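Side-chain contacts in Tol-Pal system protein TolB (Acinetobacter baumannii, PDB 7MX5), which probably works in the periplasm as part of the Tol-Pal system, which helps the outer membrane invaginate during cell division and keeps it intact: residues A[285-288]-A[293-296]; A[240-245]-A[263-268]; A[306-311]-A[315-320]. All coordinates share one frame; numbering follows the deposited sequence.

Interaction 1. Residues A[285-288]-A[293-296]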
loop_
_atom_site.group_PDB
_atom_site.type_symbol
_atom_site.label_atom_id
_atom_site.label_comp_id
_atom_site.label_asym_id
_atom_site.label_seq_id
_atom_site.Cartn_x
_atom_site.Cartn_y
_atom_site.Cartn_z
ATOM N N TYR A 285 -8.300 20.370 0.472
ATOM C CA TYR A 285 -9.359 20.895 -0.373
ATOM C C TYR A 285 -9.584 19.970 -1.562
ATOM O O TYR A 285 -8.765 19.100 -1.868
ATOM C CB TYR A 285 -9.021 22.312 -0.852
ATOM C CG TYR A 285 -9.035 23.352 0.246
ATOM C CD1 TYR A 285 -8.011 23.414 1.182
ATOM C CD2 TYR A 285 -10.069 24.273 0.347
ATOM C CE1 TYR A 285 -8.017 24.363 2.186
ATOM C CE2 TYR A 285 -10.085 25.225 1.350
ATOM C CZ TYR A 285 -9.056 25.265 2.267
ATOM O OH TYR A 285 -9.063 26.210 3.267
ATOM N N ARG A 286 -10.715 20.169 -2.234
ATOM C CA ARG A 286 -11.101 19.369 -3.390
ATOM C C ARG A 286 -11.357 20.297 -4.569
ATOM O O ARG A 286 -12.241 21.157 -4.505
ATOM C CB ARG A 286 -12.346 18.530 -3.089
ATOM C CG ARG A 286 -12.838 17.697 -4.264
ATOM C CD ARG A 286 -14.257 17.200 -4.032
ATOM N NE ARG A 286 -14.758 16.416 -5.155
ATOM C CZ ARG A 286 -15.483 16.910 -6.151
ATOM N NH1 ARG A 286 -15.807 18.191 -6.200
ATOM N NH2 ARG A 286 -15.888 16.097 -7.123
ATOM N N TYR A 287 -10.586 20.123 -5.640
ATOM C CA TYR A 287 -10.764 20.885 -6.870
ATOM C C TYR A 287 -11.613 20.071 -7.837
ATOM O O TYR A 287 -11.230 18.961 -8.221
ATOM C CB TYR A 287 -9.420 21.232 -7.510
ATOM C CG TYR A 287 -9.548 21.992 -8.815
ATOM C CD1 TYR A 287 -9.617 23.378 -8.829
ATOM C CD2 TYR A 287 -9.612 21.322 -10.032
ATOM C CE1 TYR A 287 -9.739 24.075 -10.016
ATOM C CE2 TYR A 287 -9.733 22.010 -11.223
ATOM C CZ TYR A 287 -9.796 23.387 -11.210
ATOM O OH TYR A 287 -9.918 24.075 -12.395
ATOM N N ASP A 288 -12.748 20.631 -8.245
ATOM C CA ASP A 288 -13.655 19.970 -9.174
ATOM C C ASP A 288 -13.240 20.292 -10.606
ATOM O O ASP A 288 -13.142 21.466 -10.980
ATOM C CB ASP A 288 -15.095 20.411 -8.918
ATOM C CG ASP A 288 -16.106 19.548 -9.641
ATOM O OD1 ASP A 288 -16.081 18.313 -9.452
ATOM O OD2 ASP A 288 -16.927 20.102 -10.402
ATOM N N SER A 293 -14.250 24.619 -9.320
ATOM C CA SER A 293 -14.407 25.108 -7.961
ATOM C C SER A 293 -13.450 24.390 -7.016
ATOM O O SER A 293 -12.971 23.286 -7.289
ATOM C CB SER A 293 -15.843 24.917 -7.472
ATOM O OG SER A 293 -16.372 23.682 -7.918
ATOM N N VAL A 294 -13.178 25.037 -5.887
ATOM C CA VAL A 294 -12.373 24.469 -4.815
ATOM C C VAL A 294 -13.234 24.428 -3.561
ATOM O O VAL A 294 -13.879 25.423 -3.212
ATOM C CB VAL A 294 -11.086 25.279 -4.573
ATOM C CG1 VAL A 294 -10.462 24.904 -3.238
ATOM C CG2 VAL A 294 -10.100 25.055 -5.709
ATOM N N LYS A 295 -13.253 23.275 -2.895
ATOM C CA LYS A 295 -14.073 23.070 -1.712
ATOM C C LYS A 295 -13.237 22.435 -0.613
ATOM O O LYS A 295 -12.448 21.522 -0.871
ATOM C CB LYS A 295 -15.284 22.185 -2.028
ATOM C CG LYS A 295 -16.228 21.979 -0.860
ATOM C CD LYS A 295 -16.795 20.570 -0.862
ATOM C CE LYS A 295 -17.691 20.341 -2.067
ATOM N NZ LYS A 295 -17.761 18.902 -2.439
ATOM N N ARG A 296 -13.414 22.921 0.614
ATOM C CA ARG A 296 -12.705 22.366 1.756
ATOM C C ARG A 296 -13.348 21.057 2.193
ATOM O O ARG A 296 -14.575 20.951 2.289
ATOM C CB ARG A 296 -12.697 23.357 2.920
ATOM C CG ARG A 296 -11.817 22.928 4.080
ATOM C CD ARG A 296 -11.628 24.050 5.086
ATOM N NE ARG A 296 -11.182 23.544 6.379
ATOM C CZ ARG A 296 -11.101 24.275 7.483
ATOM N NH1 ARG A 296 -11.433 25.555 7.490
ATOM N NH2 ARG A 296 -10.675 23.706 8.607
#
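Tyr285 and Arg296 face each other as a non-hydrogen-bonded antiparallel pair, and the arginine lays its aliphatic stem over one face of the phenol ring. Arg296 CG stands 4.2 Å from the centroid of the Tyr285 ring, a CH-pi contact displaced toward the rim. With CG anti to the backbone N (chi1 -172°) and the chain extended to NE, CD is carried on past the phenol OH, and NE bonds Thr298 O. Val294 splits its branches between two tyrosines: CG1 packs 3.7 Å from Tyr285 CD2, whereas CG2 meets the edge of the other ring in its plane, 3.6 Å from Tyr287 CD1. On the opposite face of the sheet, Arg286 forms a salt bridge to Asp288 within its own strand, at 3.2 Å from NH2 to OD1. Asp288 takes up the Arg286 charge through weak bonds, probably easing the approach of Lys295 NZ, 4.3 Å from Arg286 NH1. Between the two strands, Arg286 and Lys295 exchange backbone bonds, and Asp288 N reaches Ser293 O at 2.8 Å. This hairpin closes the outer side of a four-stranded antiparallel sheet: 294-296 is its last strand, while 283-288 pairs on its other side with strand 271-276, where Phe272 meets the Tyr287 ring.

Interaction 2. Residues A[240-245]-A[263-268]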
loop_
_atom_site.group_PDB
_atom_site.type_symbol
_atom_site.label_atom_id
_atom_site.label_comp_id
_atom_site.label_asym_id
_atom_site.label_seq_id
_atom_site.Cartn_x
_atom_site.Cartn_y
_atom_site.Cartn_z
ATOM N N ILE A 240 -0.060 23.640 -8.165
ATOM C CA ILE A 240 -0.484 22.377 -8.762
ATOM C C ILE A 240 -0.661 22.568 -10.262
ATOM O O ILE A 240 -1.303 23.527 -10.706
ATOM C CB ILE A 240 -1.782 21.865 -8.116
ATOM C CG1 ILE A 240 -1.520 21.386 -6.688
ATOM C CG2 ILE A 240 -2.391 20.743 -8.946
ATOM C CD1 ILE A 240 -2.310 22.137 -5.645
ATOM N N TYR A 241 -0.092 21.652 -11.040
ATOM C CA TYR A 241 -0.210 21.647 -12.489
ATOM C C TYR A 241 -0.776 20.310 -12.944
ATOM O O TYR A 241 -0.529 19.272 -12.324
ATOM C CB TYR A 241 1.150 21.880 -13.155
ATOM C CG TYR A 241 1.736 23.253 -12.926
ATOM C CD1 TYR A 241 2.478 23.529 -11.785
ATOM C CD2 TYR A 241 1.532 24.277 -13.839
ATOM C CE1 TYR A 241 3.010 24.786 -11.568
ATOM C CE2 TYR A 241 2.070 25.532 -13.632
ATOM C CZ TYR A 241 2.800 25.784 -12.494
ATOM O OH TYR A 241 3.326 27.038 -12.286
ATOM N N GLN A 242 -1.541 20.337 -14.031
ATOM C CA GLN A 242 -2.014 19.122 -14.679
ATOM C C GLN A 242 -1.349 18.989 -16.041
ATOM O O GLN A 242 -1.374 19.928 -16.844
ATOM C CB GLN A 242 -3.535 19.113 -14.842
ATOM C CG GLN A 242 -4.065 17.752 -15.281
ATOM C CD GLN A 242 -5.566 17.723 -15.475
ATOM O OE1 GLN A 242 -6.231 18.757 -15.432
ATOM N NE2 GLN A 242 -6.111 16.531 -15.691
ATOM N N MET A 243 -0.760 17.828 -16.295
ATOM C CA MET A 243 -0.137 17.537 -17.575
ATOM C C MET A 243 -1.028 16.626 -18.404
ATOM O O MET A 243 -1.708 15.749 -17.868
ATOM C CB MET A 243 1.227 16.876 -17.391
ATOM C CG MET A 243 2.174 17.158 -18.535
ATOM S SD MET A 243 3.605 16.078 -18.558
ATOM C CE MET A 243 4.902 17.288 -18.791
ATOM N N ASP A 244 -1.021 16.847 -19.713
ATOM C CA ASP A 244 -1.640 15.939 -20.667
ATOM C C ASP A 244 -0.535 15.088 -21.279
ATOM O O ASP A 244 0.411 15.625 -21.867
ATOM C CB ASP A 244 -2.408 16.709 -21.739
ATOM C CG ASP A 244 -2.939 15.808 -22.834
ATOM O OD1 ASP A 244 -3.329 14.661 -22.528
ATOM O OD2 ASP A 244 -2.974 16.250 -24.001
ATOM N N LEU A 245 -0.652 13.767 -21.134
ATOM C CA LEU A 245 0.456 12.880 -21.475
ATOM C C LEU A 245 0.762 12.882 -22.967
ATOM O O LEU A 245 1.915 12.672 -23.360
ATOM C CB LEU A 245 0.148 11.457 -21.005
ATOM C CG LEU A 245 -0.006 11.232 -19.499
ATOM C CD1 LEU A 245 0.230 9.770 -19.151
ATOM C CD2 LEU A 245 0.934 12.131 -18.708
ATOM N N ALA A 263 -1.051 17.044 -5.099
ATOM C CA ALA A 263 -2.366 16.788 -5.669
ATOM C C ALA A 263 -2.538 15.300 -5.940
ATOM O O ALA A 263 -1.621 14.640 -6.437
ATOM C CB ALA A 263 -2.568 17.582 -6.961
ATOM N N ARG A 264 -3.718 14.775 -5.610
ATOM C CA ARG A 264 -4.031 13.361 -5.784
ATOM C C ARG A 264 -5.410 13.234 -6.415
ATOM O O ARG A 264 -6.390 13.760 -5.878
ATOM C CB ARG A 264 -3.985 12.614 -4.447
ATOM C CG ARG A 264 -2.666 12.748 -3.702
ATOM C CD ARG A 264 -1.826 11.492 -3.847
ATOM N NE ARG A 264 -0.484 11.665 -3.304
ATOM C CZ ARG A 264 0.175 10.737 -2.624
ATOM N NH1 ARG A 264 -0.359 9.554 -2.373
ATOM N NH2 ARG A 264 1.402 11.004 -2.184
ATOM N N TYR A 265 -5.483 12.528 -7.542
ATOM C CA TYR A 265 -6.746 12.362 -8.249
ATOM C C TYR A 265 -7.744 11.566 -7.418
ATOM O O TYR A 265 -7.374 10.641 -6.690
ATOM C CB TYR A 265 -6.524 11.641 -9.579
ATOM C CG TYR A 265 -5.912 12.477 -10.676
ATOM C CD1 TYR A 265 -6.689 13.344 -11.433
ATOM C CD2 TYR A 265 -4.562 12.375 -10.979
ATOM C CE1 TYR A 265 -6.132 14.102 -12.447
ATOM C CE2 TYR A 265 -3.997 13.121 -11.994
ATOM C CZ TYR A 265 -4.786 13.981 -12.725
ATOM O OH TYR A 265 -4.223 14.730 -13.733
ATOM N N THR A 266 -9.018 11.927 -7.540
ATOM C CA THR A 266 -10.062 11.051 -7.030
ATOM C C THR A 266 -10.248 9.874 -7.987
ATOM O O THR A 266 -10.142 10.044 -9.205
ATOM C CB THR A 266 -11.380 11.810 -6.872
ATOM O OG1 THR A 266 -11.716 12.452 -8.108
ATOM C CG2 THR A 266 -11.267 12.858 -5.774
ATOM N N PRO A 267 -10.521 8.671 -7.470
ATOM C CA PRO A 267 -10.582 7.490 -8.349
ATOM C C PRO A 267 -11.688 7.544 -9.392
ATOM O O PRO A 267 -11.668 6.728 -10.322
ATOM C CB PRO A 267 -10.799 6.328 -7.369
ATOM C CG PRO A 267 -11.353 6.960 -6.138
ATOM C CD PRO A 267 -10.742 8.324 -6.057
ATOM N N ASP A 268 -12.641 8.466 -9.278
ATOM C CA ASP A 268 -13.693 8.607 -10.276
ATOM C C ASP A 268 -13.312 9.551 -11.410
ATOM O O ASP A 268 -14.098 9.717 -12.350
ATOM C CB ASP A 268 -14.992 9.089 -9.617
ATOM C CG ASP A 268 -14.791 10.318 -8.746
ATOM O OD1 ASP A 268 -13.781 11.032 -8.929
ATOM O OD2 ASP A 268 -15.648 10.571 -7.875
#
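Ala263 opens the contact by setting its methyl against Ile240, with CB 3.7 Å from Ile240 CG2. The two segments belong to successive four-stranded sheets of the beta-propeller: 240-245 lies on the third strand of one blade and 263-268 begins on the first strand of the next, so the meeting is between blades and is made by side chains. Ile240 presents both of its branches to the small methyl. CG2, anti to the backbone N, comes closer, and CG1 follows at 4.0 Å from Ala263 CB. Phe272 of the neighbouring strand 271-276 touches both residues, so the alanine and isoleucine join a larger apolar layer between the sheets.

Past Arg264, whose side chain does not reach 240-245, Tyr265 brings the contact back to the interface. Its CG is anti to the carbonyl carbon (chi1 -75°), and the long ring spans the distance to Gln242 that the backbones do not close. Ser227 and Leu229 of strand 227-232 touch the tyrosine on its way. Beyond the strand, Thr266 OG1 bonds Ala271 O at the start of the second strand of its blade, and Asp268 OD1 accepts the amide of Lys270 within the turn.

The polar end of the contact depends on Gln242, whose side chain runs out extended and crosses Tyr265 at about a right angle, the amide plane turned 58° from the ring. Its NE2 comes in at the ring edge, near the ring plane, and gives a weak, bent hydrogen bond to Tyr265 OH at 3.3 Å, while Gln242 CG lies against the same oxygen at 3.4 Å.

Interaction 3. Residues A[306-311]-A[315-320]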
loop_
_atom_site.group_PDB
_atom_site.type_symbol
_atom_site.label_atom_id
_atom_site.label_comp_id
_atom_site.label_asym_id
_atom_site.label_seq_id
_atom_site.Cartn_x
_atom_site.Cartn_y
_atom_site.Cartn_z
ATOM N N ARG A 306 -1.615 16.151 3.199
ATOM C CA ARG A 306 -1.078 14.927 2.602
ATOM C C ARG A 306 -2.153 13.846 2.495
ATOM O O ARG A 306 -1.958 12.696 2.893
ATOM C CB ARG A 306 0.139 14.422 3.382
ATOM C CG ARG A 306 1.421 15.212 3.128
ATOM C CD ARG A 306 1.482 16.484 3.960
ATOM N NE ARG A 306 2.074 17.596 3.225
ATOM C CZ ARG A 306 2.256 18.813 3.724
ATOM N NH1 ARG A 306 1.910 19.111 4.965
ATOM N NH2 ARG A 306 2.801 19.753 2.956
ATOM N N GLY A 307 -3.303 14.228 1.943
ATOM C CA GLY A 307 -4.396 13.291 1.800
ATOM C C GLY A 307 -4.250 12.410 0.572
ATOM O O GLY A 307 -3.710 12.813 -0.458
ATOM N N THR A 308 -4.742 11.180 0.698
ATOM C CA THR A 308 -4.789 10.242 -0.412
ATOM C C THR A 308 -6.135 9.532 -0.395
ATOM O O THR A 308 -6.766 9.390 0.654
ATOM C CB THR A 308 -3.640 9.222 -0.353
ATOM O OG1 THR A 308 -3.725 8.336 -1.476
ATOM C CG2 THR A 308 -3.701 8.415 0.933
ATOM N N LEU A 309 -6.570 9.093 -1.572
ATOM C CA LEU A 309 -7.904 8.538 -1.755
ATOM C C LEU A 309 -7.867 7.016 -1.736
ATOM O O LEU A 309 -6.943 6.398 -2.273
ATOM C CB LEU A 309 -8.515 9.014 -3.076
ATOM C CG LEU A 309 -8.990 10.465 -3.170
ATOM C CD1 LEU A 309 -9.638 10.913 -1.870
ATOM C CD2 LEU A 309 -7.840 11.384 -3.550
ATOM N N SER A 310 -8.882 6.420 -1.117
ATOM C CA SER A 310 -9.076 4.983 -1.226
ATOM C C SER A 310 -9.594 4.634 -2.616
ATOM O O SER A 310 -10.232 5.451 -3.287
ATOM C CB SER A 310 -10.050 4.489 -0.155
ATOM O OG SER A 310 -11.354 4.998 -0.374
ATOM N N ALA A 311 -9.303 3.405 -3.051
ATOM C CA ALA A 311 -9.700 2.984 -4.391
ATOM C C ALA A 311 -11.212 3.052 -4.570
ATOM O O ALA A 311 -11.703 3.388 -5.655
ATOM C CB ALA A 311 -9.187 1.572 -4.672
ATOM N N LYS A 315 -12.971 7.078 1.316
ATOM C CA LYS A 315 -12.095 7.300 2.456
ATOM C C LYS A 315 -10.906 8.161 2.054
ATOM O O LYS A 315 -10.504 8.192 0.886
ATOM C CB LYS A 315 -11.589 5.976 3.051
ATOM C CG LYS A 315 -12.683 4.965 3.352
ATOM C CD LYS A 315 -13.256 5.174 4.745
ATOM C CE LYS A 315 -14.192 4.040 5.134
ATOM N NZ LYS A 315 -15.314 4.514 5.992
ATOM N N ILE A 316 -10.343 8.855 3.041
ATOM C CA ILE A 316 -9.165 9.694 2.859
ATOM C C ILE A 316 -8.177 9.371 3.971
ATOM O O ILE A 316 -8.507 9.506 5.155
ATOM C CB ILE A 316 -9.509 11.194 2.879
ATOM C CG1 ILE A 316 -10.292 11.590 1.627
ATOM C CG2 ILE A 316 -8.240 12.028 3.000
ATOM C CD1 ILE A 316 -10.759 13.033 1.637
ATOM N N ALA A 317 -6.975 8.947 3.595
ATOM C CA ALA A 317 -5.866 8.814 4.530
ATOM C C ALA A 317 -5.033 10.085 4.471
ATOM O O ALA A 317 -4.623 10.513 3.387
ATOM C CB ALA A 317 -5.005 7.592 4.206
ATOM N N LEU A 318 -4.789 10.690 5.630
ATOM C CA LEU A 318 -4.156 11.999 5.675
ATOM C C LEU A 318 -3.267 12.099 6.905
ATOM O O LEU A 318 -3.230 11.203 7.751
ATOM C CB LEU A 318 -5.200 13.121 5.683
ATOM C CG LEU A 318 -6.087 13.207 6.930
ATOM C CD1 LEU A 318 -6.428 14.653 7.245
ATOM C CD2 LEU A 318 -7.358 12.385 6.760
ATOM N N VAL A 319 -2.546 13.213 6.989
ATOM C CA VAL A 319 -1.749 13.559 8.158
ATOM C C VAL A 319 -2.528 14.594 8.957
ATOM O O VAL A 319 -2.846 15.674 8.446
ATOM C CB VAL A 319 -0.362 14.089 7.760
ATOM C CG1 VAL A 319 0.280 14.832 8.923
ATOM C CG2 VAL A 319 0.525 12.946 7.303
ATOM N N HIS A 320 -2.843 14.260 10.206
ATOM C CA HIS A 320 -3.684 15.086 11.059
ATOM C C HIS A 320 -2.895 15.497 12.292
ATOM O O HIS A 320 -2.229 14.663 12.914
ATOM C CB HIS A 320 -4.953 14.328 11.458
ATOM C CG HIS A 320 -5.926 15.144 12.250
ATOM N ND1 HIS A 320 -6.844 15.987 11.660
ATOM C CD2 HIS A 320 -6.134 15.237 13.584
ATOM C CE1 HIS A 320 -7.570 16.569 12.598
ATOM N NE2 HIS A 320 -7.158 16.131 13.775
#
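The first two strands of a four-stranded sheet, 304-309 and 315-320, form a beta hairpin whose turn is gripped by Ser310. With OG between the backbone N and carbonyl carbon (chi1 66°), Ser310 OG accepts Lys315 N at 3.1 Å. Asp312 and Gly313 in the turn bond the same oxygen, which therefore gathers the turn and the start of the returning strand. Ser310 N answers with a nearly straight N-H...O bond to Lys315 O (167°), although the donor stands above the carbonyl plane. Farther along, Thr308 and Ala317 exchange backbone bonds as a hydrogen-bonded antiparallel pair, and Thr308 CG2 rests 3.6 Å from Ala317 CB.

In the propeller this hairpin starts a blade. Phe353 of strand 352-353 packs against Ser310, Lys315 and Ala317, and Arg264 of the preceding blade touches both Thr308 and Leu309. On the face away from Thr308 and Ala317, Leu309 and Ile316 lie side by side, pointing the same way, with Leu309 CD1 3.6 Å from Ile316 CG1. Gly307 brings the strands closest, its CA 4.1 Å from Leu318 CA, and CA also sits 3.2 Å from Ala317 O in a CA-H...O contact. The charged ends lead away: Arg306 forms salt bridges with Glu262 and Asp348, and Lys315 NZ with Asp333.

In the fold
The three contacts sample two levels of propeller construction. Interactions 1 and 3 are hairpins within successive blades, one made by the last two strands of its sheet and the other by the first two, whereas interaction 2 joins two blades. The sheet 263-296 connects all three: its first strand serves interaction 2, its last two form interaction 1, and residues 263-268 also touch interaction 3. There Tyr265 O lies 3.3 Å from Leu309 CD2, and Pro267 CG lies 3.4 Å from Ser310 O. Interaction 1 stays apart, its nearest atoms about 5 Å from interaction 2 and about 7 Å from interaction 3, toward the surface.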